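PDB 4ME8: signal peptidase I, which probably cleaves hydrophobic N-terminal signal or leader sequences from exported proteins, as a serine endopeptidase of the S26 family. Local coordinates for residues 33-38 and 44-49; 37-42 and 119-124. All coordinates share one frame; numbering follows the deposited sequence.

Contact 1 of 2, residues 33-38 and 44-49; sequences IAFPSP and VAKRLI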
loop_
_atom_site.group_PDB
_atom_site.type_symbol
_atom_site.label_atom_id
_atom_site.label_comp_id
_atom_site.label_asym_id
_atom_site.label_seq_id
_atom_site.Cartn_x
_atom_site.Cartn_y
_atom_site.Cartn_z
ATOM N N ILE A 33 -0.757 -9.073 -4.008
ATOM C CA ILE A 33 -0.862 -10.166 -3.054
ATOM C C ILE A 33 -2.281 -10.361 -2.545
ATOM O O ILE A 33 -3.009 -9.393 -2.312
ATOM C CB ILE A 33 0.102 -9.972 -1.864
ATOM C CG1 ILE A 33 -0.060 -8.591 -1.221
ATOM C CG2 ILE A 33 1.544 -10.139 -2.326
ATOM C CD1 ILE A 33 0.715 -8.457 0.070
ATOM N N ALA A 34 -2.664 -11.623 -2.369
ATOM C CA ALA A 34 -3.977 -11.964 -1.842
ATOM C C ALA A 34 -3.869 -12.395 -0.380
ATOM O O ALA A 34 -2.941 -13.119 -0.008
ATOM C CB ALA A 34 -4.605 -13.059 -2.674
ATOM N N PHE A 35 -4.830 -11.947 0.429
ATOM C CA PHE A 35 -4.825 -12.145 1.885
ATOM C C PHE A 35 -6.210 -11.850 2.477
ATOM O O PHE A 35 -6.978 -11.092 1.887
ATOM C CB PHE A 35 -3.807 -11.211 2.534
ATOM C CG PHE A 35 -4.017 -9.761 2.190
ATOM C CD1 PHE A 35 -3.414 -9.209 1.076
ATOM C CD2 PHE A 35 -4.829 -8.955 2.977
ATOM C CE1 PHE A 35 -3.616 -7.886 0.750
ATOM C CE2 PHE A 35 -5.033 -7.631 2.654
ATOM C CZ PHE A 35 -4.427 -7.095 1.541
ATOM N N PRO A 36 -6.525 -12.429 3.651
ATOM C CA PRO A 36 -7.782 -12.062 4.291
ATOM C C PRO A 36 -7.713 -10.631 4.813
ATOM O O PRO A 36 -6.725 -10.260 5.455
ATOM C CB PRO A 36 -7.905 -13.060 5.454
ATOM C CG PRO A 36 -6.845 -14.084 5.242
ATOM C CD PRO A 36 -5.774 -13.400 4.462
ATOM N N SER A 37 -8.742 -9.835 4.525
ATOM C CA SER A 37 -8.776 -8.438 4.970
ATOM C C SER A 37 -8.669 -8.347 6.491
ATOM O O SER A 37 -9.361 -9.067 7.191
ATOM C CB SER A 37 -10.053 -7.726 4.519
ATOM O OG SER A 37 -10.149 -6.445 5.145
ATOM N N PRO A 38 -7.786 -7.467 6.997
ATOM C CA PRO A 38 -7.682 -7.217 8.438
ATOM C C PRO A 38 -8.972 -6.695 9.051
ATOM O O PRO A 38 -9.175 -6.834 10.258
ATOM C CB PRO A 38 -6.590 -6.152 8.535
ATOM C CG PRO A 38 -5.751 -6.364 7.331
ATOM C CD PRO A 38 -6.683 -6.831 6.252
ATOM N N VAL A 44 -9.061 -10.554 -0.295
ATOM C CA VAL A 44 -8.944 -9.355 -1.111
ATOM C C VAL A 44 -7.544 -9.326 -1.728
ATOM O O VAL A 44 -6.631 -10.013 -1.259
ATOM C CB VAL A 44 -9.271 -8.088 -0.263
ATOM C CG1 VAL A 44 -8.236 -7.870 0.837
ATOM C CG2 VAL A 44 -9.410 -6.847 -1.140
ATOM N N ALA A 45 -7.397 -8.571 -2.810
ATOM C CA ALA A 45 -6.132 -8.434 -3.503
ATOM C C ALA A 45 -5.681 -6.990 -3.413
ATOM O O ALA A 45 -6.463 -6.081 -3.693
ATOM C CB ALA A 45 -6.299 -8.843 -4.953
ATOM N N LYS A 46 -4.432 -6.775 -2.995
ATOM C CA LYS A 46 -3.846 -5.434 -2.941
ATOM C C LYS A 46 -2.379 -5.476 -3.349
ATOM O O LYS A 46 -1.774 -6.539 -3.375
ATOM C CB LYS A 46 -3.969 -4.813 -1.542
ATOM C CG LYS A 46 -5.399 -4.572 -1.052
ATOM C CD LYS A 46 -6.129 -3.478 -1.824
ATOM C CE LYS A 46 -7.622 -3.580 -1.559
ATOM N NZ LYS A 46 -8.431 -2.485 -2.154
ATOM N N ARG A 47 -1.836 -4.304 -3.671
ATOM C CA ARG A 47 -0.444 -4.154 -4.056
ATOM C C ARG A 47 0.472 -3.932 -2.845
ATOM O O ARG A 47 0.185 -3.125 -1.956
ATOM C CB ARG A 47 -0.283 -3.004 -5.056
ATOM C CG ARG A 47 0.951 -3.155 -5.927
ATOM C CD ARG A 47 1.053 -2.075 -6.990
ATOM N NE ARG A 47 0.100 -2.277 -8.083
ATOM C CZ ARG A 47 0.330 -3.020 -9.170
ATOM N NH1 ARG A 47 1.486 -3.661 -9.326
ATOM N NH2 ARG A 47 -0.610 -3.132 -10.105
ATOM N N LEU A 48 1.567 -4.685 -2.822
ATOM C CA LEU A 48 2.572 -4.554 -1.785
ATOM C C LEU A 48 3.340 -3.256 -2.028
ATOM O O LEU A 48 3.898 -3.051 -3.107
ATOM C CB LEU A 48 3.515 -5.765 -1.809
ATOM C CG LEU A 48 4.628 -5.789 -0.755
ATOM C CD1 LEU A 48 4.073 -5.429 0.619
ATOM C CD2 LEU A 48 5.280 -7.158 -0.729
ATOM N N ILE A 49 3.329 -2.374 -1.031
ATOM C CA ILE A 49 3.934 -1.042 -1.150
ATOM C C ILE A 49 5.072 -0.878 -0.137
ATOM O O ILE A 49 6.183 -0.465 -0.495
ATOM C CB ILE A 49 2.856 0.053 -0.989
ATOM C CG1 ILE A 49 1.886 0.015 -2.184
ATOM C CG2 ILE A 49 3.476 1.431 -0.846
ATOM C CD1 ILE A 49 2.487 0.388 -3.531
#
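I33, A34 and F35 pair with K46, A45 and V44 as the two arms of an antiparallel beta hairpin, strands 32-36 and 43-50; the axes of 33-36 and 44-49 run at 130° to each other. I33 and K46 form a hydrogen-bonded pair, with I33 N to K46 O at 2.8 Å and almost straight, and K46 N returning to I33 O at 3.1 Å; F35 and V44 form another, F35 N to V44 O and V44 N to F35 O both 3.1 Å. Between them, A34 and A45 make the non-hydrogen-bonded pair, their CA atoms 4.5 Å apart, with the A34 CA-H directed at V44 O. On the face shared by I33, F35, V44 and K46, the F35 ring lies beside V44, CE2 meeting CG1 at 3.7 Å. Its CG sits between the backbone N and the carbonyl carbon (chi1 55°), which brings the end of the ring in toward V44 and K46. V112, F126 and V129 add to its apolar surroundings. K46, predicted as an active-site residue, bends at chi2 (-68°) and carries NZ away from strand 32-36 to a hydrogen bond with S120 OG. Its CB and CG stay beside the ring, K46 CG approaching F35 CZ obliquely at 3.7 Å.

Contact 2 of 2, residues 37-42 and 119-124; sequences SPRNGQ and RSDDSR. With EDO (1,2-ethanediol), chain C.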
loop_
_atom_site.group_PDB
_atom_site.type_symbol
_atom_site.label_atom_id
_atom_site.label_comp_id
_atom_site.label_asym_id
_atom_site.label_seq_id
_atom_site.Cartn_x
_atom_site.Cartn_y
_atom_site.Cartn_z
ATOM N N SER A 37 -8.742 -9.835 4.525
ATOM C CA SER A 37 -8.776 -8.438 4.970
ATOM C C SER A 37 -8.669 -8.347 6.491
ATOM O O SER A 37 -9.361 -9.067 7.191
ATOM C CB SER A 37 -10.053 -7.726 4.519
ATOM O OG SER A 37 -10.149 -6.445 5.145
ATOM N N PRO A 38 -7.786 -7.467 6.997
ATOM C CA PRO A 38 -7.682 -7.217 8.438
ATOM C C PRO A 38 -8.972 -6.695 9.051
ATOM O O PRO A 38 -9.175 -6.834 10.258
ATOM C CB PRO A 38 -6.590 -6.152 8.535
ATOM C CG PRO A 38 -5.751 -6.364 7.331
ATOM C CD PRO A 38 -6.683 -6.831 6.252
ATOM N N ARG A 39 -9.827 -6.096 8.224
ATOM C CA ARG A 39 -11.126 -5.624 8.680
ATOM C C ARG A 39 -12.086 -6.772 8.969
ATOM O O ARG A 39 -12.514 -6.943 10.105
ATOM C CB ARG A 39 -11.754 -4.660 7.664
ATOM C CG ARG A 39 -12.748 -3.714 8.319
ATOM C CD ARG A 39 -13.263 -2.650 7.368
ATOM N NE ARG A 39 -12.251 -1.664 6.976
ATOM C CZ ARG A 39 -11.828 -0.657 7.741
ATOM N NH1 ARG A 39 -12.277 -0.494 8.979
ATOM N NH2 ARG A 39 -10.922 0.190 7.270
ATOM N N ASN A 40 -12.408 -7.561 7.950
ATOM C CA ASN A 40 -13.493 -8.543 8.055
ATOM C C ASN A 40 -13.138 -9.979 7.642
ATOM O O ASN A 40 -14.020 -10.843 7.593
ATOM C CB ASN A 40 -14.686 -8.056 7.232
ATOM C CG ASN A 40 -14.349 -7.875 5.760
ATOM O OD1 ASN A 40 -13.180 -7.860 5.365
ATOM N ND2 ASN A 40 -15.379 -7.733 4.938
ATOM N N GLY A 41 -11.867 -10.239 7.351
ATOM C CA GLY A 41 -11.426 -11.572 6.925
ATOM C C GLY A 41 -11.782 -11.984 5.494
ATOM O O GLY A 41 -11.556 -13.134 5.112
ATOM N N GLN A 42 -12.329 -11.061 4.700
ATOM C CA GLN A 42 -12.716 -11.362 3.314
ATOM C C GLN A 42 -11.487 -11.363 2.433
ATOM O O GLN A 42 -10.686 -10.437 2.488
ATOM C CB GLN A 42 -13.703 -10.322 2.774
ATOM C CG GLN A 42 -15.065 -10.349 3.447
ATOM C CD GLN A 42 -15.870 -11.589 3.114
ATOM O OE1 GLN A 42 -15.822 -12.090 1.987
ATOM N NE2 GLN A 42 -16.625 -12.089 4.095
ATOM N N ARG A 119 -11.192 4.317 -3.996
ATOM C CA ARG A 119 -12.234 3.322 -3.740
ATOM C C ARG A 119 -11.663 2.083 -3.043
ATOM O O ARG A 119 -12.312 1.047 -2.961
ATOM C CB ARG A 119 -12.923 2.946 -5.059
ATOM C CG ARG A 119 -14.081 3.859 -5.436
ATOM C CD ARG A 119 -14.279 3.971 -6.943
ATOM N NE ARG A 119 -13.504 5.077 -7.525
ATOM C CZ ARG A 119 -13.894 6.359 -7.560
ATOM N NH1 ARG A 119 -15.068 6.744 -7.044
ATOM N NH2 ARG A 119 -13.096 7.273 -8.119
ATOM N N SER A 120 -10.452 2.213 -2.515
ATOM C CA SER A 120 -9.724 1.087 -1.935
ATOM C C SER A 120 -9.696 1.107 -0.403
ATOM O O SER A 120 -9.210 2.062 0.225
ATOM C CB SER A 120 -8.285 1.063 -2.457
ATOM O OG SER A 120 -7.537 0.059 -1.788
ATOM N N ASP A 121 -10.207 0.032 0.194
ATOM C CA ASP A 121 -9.973 -0.235 1.604
ATOM C C ASP A 121 -8.610 -0.925 1.666
ATOM O O ASP A 121 -8.451 -2.041 1.208
ATOM C CB ASP A 121 -11.085 -1.126 2.162
ATOM C CG ASP A 121 -11.150 -1.120 3.666
ATOM O OD1 ASP A 121 -10.431 -0.332 4.312
ATOM O OD2 ASP A 121 -11.943 -1.918 4.202
ATOM N N ASP A 122 -7.603 -0.228 2.172
ATOM C CA ASP A 122 -6.257 -0.788 2.184
ATOM C C ASP A 122 -5.554 -0.331 3.452
ATOM O O ASP A 122 -6.230 0.036 4.408
ATOM C CB ASP A 122 -5.513 -0.433 0.889
ATOM C CG ASP A 122 -5.567 1.049 0.562
ATOM O OD1 ASP A 122 -5.552 1.870 1.500
ATOM O OD2 ASP A 122 -5.625 1.389 -0.640
ATOM N N SER A 123 -4.222 -0.372 3.489
ATOM C CA SER A 123 -3.500 -0.124 4.745
ATOM C C SER A 123 -3.695 1.289 5.284
ATOM O O SER A 123 -3.528 1.517 6.485
ATOM C CB SER A 123 -2.010 -0.442 4.609
ATOM O OG SER A 123 -1.785 -1.844 4.572
ATOM N N ARG A 124 -4.055 2.233 4.412
ATOM C CA ARG A 124 -4.446 3.567 4.875
ATOM C C ARG A 124 -5.596 3.544 5.869
ATOM O O ARG A 124 -5.732 4.474 6.654
ATOM C CB ARG A 124 -4.848 4.463 3.705
ATOM C CG ARG A 124 -3.684 4.958 2.874
ATOM C CD ARG A 124 -4.167 5.649 1.613
ATOM N NE ARG A 124 -4.920 4.741 0.748
ATOM C CZ ARG A 124 -5.606 5.124 -0.328
ATOM N NH1 ARG A 124 -5.642 6.406 -0.689
ATOM N NH2 ARG A 124 -6.265 4.220 -1.048
HETATM C C1 EDO C . -6.518 8.332 8.022
HETATM O O1 EDO C . -6.844 8.830 6.710
HETATM C C2 EDO C . -7.321 7.070 8.344
HETATM O O2 EDO C . -6.472 6.026 8.859
HETATM O O HOH W 1 -11.470 -4.778 3.469
#
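A surface salt bridge between R39 and D121 joins the hairpin loop between strands 32-36 and 43-50 to the segment leading into the short helix 123-126. R39 grips the carboxylate side-on with two nitrogens, one to each oxygen: NE reaches D121 OD2 at 2.8 Å and NH2 reaches D121 OD1 at 3.0 Å. Both oxygens use their syn lone pairs, and guanidinium and carboxylate are nearly coplanar, 19° apart, so the paired bonds restrain the rotation of both groups. The R39 chain leaves its backbone extended, then turns at chi3 (-69°), which presents the NE edge to the acid. A water spans the same gap, donating to D121 OD2 and hydrogen-bonded to S37 OG at 2.7 Å. That hydroxyl also accepts from R39 N, an ST turn that ties the start of the loop to the residue making the salt bridge.

Behind D121, a second side-on pair stays within one segment. D122 is the N-cap of the helix, its OD1 accepting from R124 N at 3.3 Å and also from R124 NE, while OD2 takes R124 NH2 at 2.9 Å. S120 OG donates to D122 OD2 from above the carboxylate plane, at 2.6 Å, an arrangement consistent with D122 holding S120 beside the predicted active-site lysine, K46. A 1,2-ethanediol, probably from the crystallisation liquor, donates through O2 to R124 O.

F126 of helix 123-126 packs against S37, P38, R39 and D121, beside the ion pair. S123 OG bonds to V112 N and D122 OD2 to G114 N, so the helix start is fastened to strand 109-113 and to G114 just after it, while D122 also packs on K46 of strand 43-50.

Contact 1 is the more buried of the two, a pairing of neighbouring strands within the antiparallel sheet; contact 2 lies at the surface and brings together segments 77 residues apart in sequence. Contact 1 begins in strand 32-36, contact 2 in the loop that follows it; the two share S37 and P38, and F126 packs against residues of each. Backbone bonds and apolar side chains dominate the first, charge pairing and a bridging water the second. Their centres lie about 8 Å apart, and they meet at K46, whose CE packs 3.3 Å from D121 O. The hairpin thus supplies the predicted active-site lysine, and segment 119-124 the hydroxyl at its tip.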